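Fimbrium subunit Fim1C (Bacteroides vulgatus, PDB 4QB7) is probably a component of the fimbrium tip, the end of a filamentous surface appendage that mediates cell adhesion and biofilm formation. Local coordinates at residues Y45-S48 with S54-G57; A50-E55 with T92-A97. All blocks are in the same frame, centred on the assembly; numbering follows the deposited sequence.

How the interactions relate
Strand 40-47 runs out at Thr-47, and the chain turns through Ser-48 into the one-turn helix 52-55. Interaction 1 closes this short loop, tying Glu-55 of the helix back to Ser-48, just past the strand. Interaction 2 starts inside that loop and closes a much longer one, from the helix forward to strand 90-97. The two closures therefore cross rather than nest, sharing Ser-54 and Glu-55. Strands 40-47 and 90-97 are antiparallel neighbours in one sheet, where Tyr-45 N lies 2.8 Å from Thr-92 O. Together the two contacts fasten the helix to both strands, Glu-55 reaching the end of the first by polar bonds, and Trp-52 packing on side chains of both.

Interaction 1. Residues Y45-S48 with S54-G57; sequences YQTS and SEKG
Glu-55 OE1 takes two donors. One is the backbone N of Ser-48, 3.2 Å from OE1 and nearly straight at 170°, which comes in from above the carboxylate plane; the other is a water 2.8 Å from OE1, whose second, weak link runs to Gln-46 O. The second carboxylate oxygen is held as well: Ser-48 OG donates to Glu-55 OE2 at 2.6 Å, arriving on the syn side, tilted out of the plane. Ser-48 thus offers one donor to each oxygen, a two-pronged grip that limits rotation of the carboxylate. The hydroxyl can do this because OG sits between the backbone N and the carbonyl carbon (chi1 79°), where it also accepts the N-H of Ala-50 and closes an ST turn.

Glu-55 leaves the helix with its chain extended beyond CG and spans the gap to the strand end. On the way it crosses Thr-47, whose CB rests 3.3 Å from Glu-55 OE1. The Thr-47 hydroxyl turns to its own neighbour, OG1 donating to Ser-48 O at 2.8 Å in the carbonyl plane, on a lone pair. Cut back to an alanine, Glu-55 would probably leave the Ser-48 N-H and hydroxyl without their acceptor, though Ala-50 N would still hold the hydroxyl. Three donors pointing at the carboxylate are consistent with its being ionised, and the link rests on charge-to-neutral hydrogen bonds rather than on a salt bridge.

Interaction 2. Residues A50-E55 with T92-A97; sequences AGWNSE and TFFAYA
Trp-52 meets strand 90-97 through two side chains, Thr-92 and Phe-94, which approach from the same side of its indole plane. The first interaction is a CH-pi contact: Thr-92 CG2 stands 3.8 Å from the centroid of the five-membered ring of Trp-52, only 15° off the ring normal, so the methyl sits squarely over the face. The threonine places it there with CG2 anti to the backbone N, while OG1 lies alongside Trp-52 CB.

The second is aromatic. Phe-94 turns its edge toward the six-membered ring of Trp-52 in an offset edge-to-face pair, with centroids 5.6 Å apart and planes at 61°. The closest carbons are Phe-94 CZ and Trp-52 CZ2, at 3.7 Å; CE2 of the phenylalanine approaches the same indole carbon. The tryptophan's trans first torsion (chi1 179°) carries the indole off the helix toward the strand.

Polar bonds frame this apolar core. Asp-150 joins the two sides, its N bonding to Thr-92 OG1 and its OD1 to Trp-52 N in the first turn of the helix. That turn is closed by Glu-55 N bonding to Gly-51 O at 3.1 Å, with Gly-51 at the N-cap.

Helix 52-55 lies against the sheet where strands 40-47 and 90-97 run antiparallel: Tyr-45 meets Trp-52 edge-to-face from the first strand, and Pro-122 packs on Phe-94 from a loop.

Interaction 1. Residues Y45-S48 with S54-G57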
ATOM      1  N   TYR A  45      -1.528  20.192 -17.322  1.00 43.18           N
ATOM      2  CA  TYR A  45      -0.570  20.779 -18.254  1.00 42.01           C
ATOM      3  C   TYR A  45      -1.259  21.149 -19.558  1.00 46.45           C
ATOM      4  O   TYR A  45      -1.700  20.282 -20.316  1.00 46.70           O
ATOM      5  CB  TYR A  45       0.558  19.757 -18.530  1.00 41.81           C
ATOM      6  CG  TYR A  45       1.368  19.305 -17.333  1.00 41.50           C
ATOM      7  CD1 TYR A  45       0.817  18.466 -16.364  1.00 42.50           C
ATOM      8  CD2 TYR A  45       2.720  19.600 -17.235  1.00 43.41           C
ATOM      9  CE1 TYR A  45       1.571  18.008 -15.279  1.00 38.86           C
ATOM     10  CE2 TYR A  45       3.491  19.121 -16.171  1.00 44.87           C
ATOM     11  CZ  TYR A  45       2.898  18.366 -15.174  1.00 46.66           C
ATOM     12  OH  TYR A  45       3.646  17.923 -14.116  1.00 52.35           O
ATOM     13  N   GLN A  46      -1.360  22.429 -19.821  1.00 43.55           N
ATOM     14  CA  GLN A  46      -1.944  22.902 -21.071  1.00 43.24           C
ATOM     15  C   GLN A  46      -0.859  22.964 -22.177  1.00 46.35           C
ATOM     16  O   GLN A  46       0.201  23.575 -21.989  1.00 44.08           O
ATOM     17  CB  GLN A  46      -2.632  24.260 -20.891  1.00 44.24           C
ATOM     18  CG  GLN A  46      -3.425  24.660 -22.115  1.00 49.46           C
ATOM     19  CD  GLN A  46      -4.012  26.015 -21.956  1.00 63.48           C
ATOM     20  OE1 GLN A  46      -5.229  26.182 -21.920  1.00 65.07           O
ATOM     21  NE2 GLN A  46      -3.155  27.012 -21.843  1.00 57.59           N
ATOM     22  N   THR A  47      -1.133  22.287 -23.304  1.00 42.74           N
ATOM     23  CA  THR A  47      -0.272  22.233 -24.479  1.00 42.91           C
ATOM     24  C   THR A  47      -1.048  22.778 -25.676  1.00 49.82           C
ATOM     25  O   THR A  47      -2.254  23.037 -25.591  1.00 51.09           O
ATOM     26  CB  THR A  47       0.212  20.778 -24.781  1.00 46.67           C
ATOM     27  OG1 THR A  47      -0.823  20.042 -25.440  1.00 46.29           O
ATOM     28  CG2 THR A  47       0.753  20.025 -23.569  1.00 39.87           C
ATOM     29  N   SER A  48      -0.388  22.856 -26.824  1.00 46.42           N
ATOM     30  CA  SER A  48      -1.073  23.181 -28.066  1.00 45.24           C
ATOM     31  C   SER A  48      -1.758  21.891 -28.577  1.00 48.61           C
ATOM     32  O   SER A  48      -1.610  20.828 -27.967  1.00 47.81           O
ATOM     33  CB  SER A  48      -0.078  23.719 -29.093  1.00 46.82           C
ATOM     34  OG  SER A  48       0.673  22.685 -29.708  1.00 47.60           O
ATOM     35  N   SER A  54       4.614  15.179 -27.684  1.00 50.62           N
ATOM     36  CA  SER A  54       5.435  16.104 -28.465  1.00 49.57           C
ATOM     37  C   SER A  54       6.035  17.212 -27.587  1.00 52.40           C
ATOM     38  O   SER A  54       7.225  17.512 -27.709  1.00 53.85           O
ATOM     39  CB  SER A  54       4.594  16.737 -29.573  1.00 50.82           C
ATOM     40  OG  SER A  54       5.403  17.173 -30.658  1.00 63.91           O
ATOM     41  N   GLU A  55       5.218  17.805 -26.691  1.00 46.42           N
ATOM     42  CA  GLU A  55       5.586  18.966 -25.892  1.00 45.50           C
ATOM     43  C   GLU A  55       5.887  18.768 -24.407  1.00 50.71           C
ATOM     44  O   GLU A  55       6.341  19.732 -23.801  1.00 51.80           O
ATOM     45  CB  GLU A  55       4.457  19.985 -25.994  1.00 46.42           C
ATOM     46  CG  GLU A  55       4.248  20.490 -27.414  1.00 52.36           C
ATOM     47  CD  GLU A  55       3.242  21.605 -27.567  1.00 62.16           C
ATOM     48  OE1 GLU A  55       2.730  22.106 -26.537  1.00 53.21           O
ATOM     49  OE2 GLU A  55       3.007  22.017 -28.725  1.00 55.10           O
ATOM     50  N   LYS A  56       5.657  17.582 -23.801  1.00 47.36           N
ATOM     51  CA  LYS A  56       5.865  17.378 -22.355  1.00 46.83           C
ATOM     52  C   LYS A  56       7.245  17.812 -21.847  1.00 52.41           C
ATOM     53  O   LYS A  56       7.338  18.303 -20.727  1.00 52.08           O
ATOM     54  CB  LYS A  56       5.597  15.921 -21.907  1.00 48.13           C
ATOM     55  CG  LYS A  56       6.429  14.830 -22.545  1.00 44.16           C
ATOM     56  CD  LYS A  56       5.819  13.467 -22.328  1.00 45.67           C
ATOM     57  CE  LYS A  56       6.750  12.377 -22.814  1.00 49.51           C
ATOM     58  NZ  LYS A  56       6.562  11.132 -22.041  1.00 69.29           N
ATOM     59  N   GLY A  57       8.278  17.615 -22.659  1.00 50.37           N
ATOM     60  CA  GLY A  57       9.657  17.931 -22.317  1.00 50.96           C
ATOM     61  C   GLY A  57       9.892  19.332 -21.792  1.00 56.50           C
ATOM     62  O   GLY A  57      10.700  19.495 -20.874  1.00 56.94           O
TER
HETATM   63  O   HOH W   1       2.988  23.267 -24.022  1.00 49.93           O

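Interaction 2. Residues A50-E55 with T92-A97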
ATOM      1  N   ALA A  50      -0.680  20.125 -30.824  1.00 45.28           N
ATOM      2  CA  ALA A  50       0.441  19.190 -31.120  1.00 46.22           C
ATOM      3  C   ALA A  50       0.482  18.018 -30.108  1.00 50.89           C
ATOM      4  O   ALA A  50       0.793  16.889 -30.491  1.00 50.99           O
ATOM      5  CB  ALA A  50       1.780  19.921 -31.133  1.00 46.68           C
ATOM      6  N   GLY A  51       0.129  18.299 -28.851  1.00 47.33           N
ATOM      7  CA  GLY A  51      -0.026  17.289 -27.817  1.00 47.21           C
ATOM      8  C   GLY A  51       1.052  17.104 -26.779  1.00 52.79           C
ATOM      9  O   GLY A  51       2.171  17.612 -26.899  1.00 54.93           O
ATOM     10  N   TRP A  52       0.718  16.267 -25.799  1.00 47.60           N
ATOM     11  CA  TRP A  52       1.526  15.960 -24.632  1.00 45.96           C
ATOM     12  C   TRP A  52       2.846  15.274 -24.962  1.00 50.47           C
ATOM     13  O   TRP A  52       3.872  15.746 -24.499  1.00 49.46           O
ATOM     14  CB  TRP A  52       0.714  15.116 -23.636  1.00 42.72           C
ATOM     15  CG  TRP A  52       1.475  14.724 -22.411  1.00 42.20           C
ATOM     16  CD1 TRP A  52       1.824  13.464 -22.039  1.00 44.31           C
ATOM     17  CD2 TRP A  52       2.008  15.606 -21.405  1.00 41.73           C
ATOM     18  NE1 TRP A  52       2.544  13.499 -20.864  1.00 42.85           N
ATOM     19  CE2 TRP A  52       2.680  14.800 -20.458  1.00 43.83           C
ATOM     20  CE3 TRP A  52       1.992  17.002 -21.218  1.00 42.97           C
ATOM     21  CZ2 TRP A  52       3.317  15.334 -19.331  1.00 42.83           C
ATOM     22  CZ3 TRP A  52       2.641  17.531 -20.110  1.00 44.31           C
ATOM     23  CH2 TRP A  52       3.294  16.702 -19.182  1.00 44.54           C
ATOM     24  N   ASN A  53       2.846  14.182 -25.732  1.00 48.76           N
ATOM     25  CA  ASN A  53       4.096  13.469 -25.991  1.00 49.70           C
ATOM     26  C   ASN A  53       5.096  14.335 -26.778  1.00 53.88           C
ATOM     27  O   ASN A  53       6.279  14.303 -26.475  1.00 54.85           O
ATOM     28  CB  ASN A  53       3.854  12.104 -26.652  1.00 54.82           C
ATOM     29  CG  ASN A  53       3.162  11.111 -25.715  1.00 92.17           C
ATOM     30  OD1 ASN A  53       2.045  10.643 -25.991  1.00 91.65           O
ATOM     31  ND2 ASN A  53       3.781  10.791 -24.556  1.00 80.40           N
ATOM     32  N   SER A  54       4.614  15.179 -27.684  1.00 50.62           N
ATOM     33  CA  SER A  54       5.435  16.104 -28.465  1.00 49.57           C
ATOM     34  C   SER A  54       6.035  17.212 -27.587  1.00 52.40           C
ATOM     35  O   SER A  54       7.225  17.512 -27.709  1.00 53.85           O
ATOM     36  CB  SER A  54       4.594  16.737 -29.573  1.00 50.82           C
ATOM     37  OG  SER A  54       5.403  17.173 -30.658  1.00 63.91           O
ATOM     38  N   GLU A  55       5.218  17.805 -26.691  1.00 46.42           N
ATOM     39  CA  GLU A  55       5.586  18.966 -25.892  1.00 45.50           C
ATOM     40  C   GLU A  55       5.887  18.768 -24.407  1.00 50.71           C
ATOM     41  O   GLU A  55       6.341  19.732 -23.801  1.00 51.80           O
ATOM     42  CB  GLU A  55       4.457  19.985 -25.994  1.00 46.42           C
ATOM     43  CG  GLU A  55       4.248  20.490 -27.414  1.00 52.36           C
ATOM     44  CD  GLU A  55       3.242  21.605 -27.567  1.00 62.16           C
ATOM     45  OE1 GLU A  55       2.730  22.106 -26.537  1.00 53.21           O
ATOM     46  OE2 GLU A  55       3.007  22.017 -28.725  1.00 55.10           O
ATOM     47  N   THR A  92      -3.546  18.016 -20.294  1.00 42.59           N
ATOM     48  CA  THR A  92      -3.146  16.712 -19.796  1.00 41.09           C
ATOM     49  C   THR A  92      -3.227  16.752 -18.274  1.00 44.64           C
ATOM     50  O   THR A  92      -2.686  17.659 -17.623  1.00 44.55           O
ATOM     51  CB  THR A  92      -1.766  16.303 -20.337  1.00 40.53           C
ATOM     52  OG1 THR A  92      -1.949  15.891 -21.677  1.00 42.35           O
ATOM     53  CG2 THR A  92      -1.163  15.121 -19.584  1.00 34.53           C
ATOM     54  N   PHE A  93      -3.905  15.745 -17.717  1.00 39.50           N
ATOM     55  CA  PHE A  93      -4.128  15.625 -16.291  1.00 37.44           C
ATOM     56  C   PHE A  93      -3.381  14.440 -15.713  1.00 43.02           C
ATOM     57  O   PHE A  93      -3.106  13.458 -16.407  1.00 41.74           O
ATOM     58  CB  PHE A  93      -5.642  15.499 -16.004  1.00 37.59           C
ATOM     59  CG  PHE A  93      -6.468  16.675 -16.483  1.00 38.01           C
ATOM     60  CD1 PHE A  93      -6.944  16.725 -17.790  1.00 39.52           C
ATOM     61  CD2 PHE A  93      -6.767  17.734 -15.629  1.00 39.49           C
ATOM     62  CE1 PHE A  93      -7.682  17.828 -18.242  1.00 40.44           C
ATOM     63  CE2 PHE A  93      -7.507  18.830 -16.080  1.00 42.09           C
ATOM     64  CZ  PHE A  93      -7.977  18.863 -17.379  1.00 39.58           C
ATOM     65  N   PHE A  94      -3.031  14.577 -14.425  1.00 40.98           N
ATOM     66  CA  PHE A  94      -2.453  13.587 -13.514  1.00 40.42           C
ATOM     67  C   PHE A  94      -3.114  13.808 -12.167  1.00 42.90           C
ATOM     68  O   PHE A  94      -3.545  14.929 -11.874  1.00 42.45           O
ATOM     69  CB  PHE A  94      -0.914  13.704 -13.408  1.00 41.94           C
ATOM     70  CG  PHE A  94      -0.189  13.556 -14.719  1.00 42.61           C
ATOM     71  CD1 PHE A  94       0.104  12.295 -15.232  1.00 43.78           C
ATOM     72  CD2 PHE A  94       0.190  14.676 -15.451  1.00 43.33           C
ATOM     73  CE1 PHE A  94       0.770  12.164 -16.454  1.00 44.16           C
ATOM     74  CE2 PHE A  94       0.872  14.542 -16.666  1.00 44.53           C
ATOM     75  CZ  PHE A  94       1.135  13.289 -17.167  1.00 42.06           C
ATOM     76  N   ALA A  95      -3.189  12.776 -11.342  1.00 37.66           N
ATOM     77  CA  ALA A  95      -3.795  12.909 -10.025  1.00 36.77           C
ATOM     78  C   ALA A  95      -3.171  11.916  -9.061  1.00 41.57           C
ATOM     79  O   ALA A  95      -2.661  10.888  -9.502  1.00 38.61           O
ATOM     80  CB  ALA A  95      -5.296  12.685 -10.113  1.00 36.77           C
ATOM     81  N   TYR A  96      -3.214  12.227  -7.759  1.00 40.15           N
ATOM     82  CA  TYR A  96      -2.738  11.351  -6.679  1.00 40.58           C
ATOM     83  C   TYR A  96      -3.690  11.495  -5.474  1.00 43.94           C
ATOM     84  O   TYR A  96      -4.455  12.462  -5.368  1.00 42.67           O
ATOM     85  CB  TYR A  96      -1.261  11.676  -6.276  1.00 41.90           C
ATOM     86  CG  TYR A  96      -1.149  12.920  -5.425  1.00 42.58           C
ATOM     87  CD1 TYR A  96      -1.199  14.186  -6.000  1.00 44.08           C
ATOM     88  CD2 TYR A  96      -1.126  12.837  -4.030  1.00 42.94           C
ATOM     89  CE1 TYR A  96      -1.238  15.337  -5.218  1.00 43.74           C
ATOM     90  CE2 TYR A  96      -1.196  13.981  -3.236  1.00 43.49           C
ATOM     91  CZ  TYR A  96      -1.257  15.228  -3.839  1.00 46.97           C
ATOM     92  OH  TYR A  96      -1.278  16.367  -3.077  1.00 48.15           O
ATOM     93  N   ALA A  97      -3.612  10.551  -4.555  1.00 40.50           N
ATOM     94  CA  ALA A  97      -4.395  10.584  -3.321  1.00 39.85           C
ATOM     95  C   ALA A  97      -3.704   9.726  -2.264  1.00 43.00           C
ATOM     96  O   ALA A  97      -2.968   8.799  -2.626  1.00 39.65           O
ATOM     97  CB  ALA A  97      -5.834  10.142  -3.547  1.00 39.92           C
TER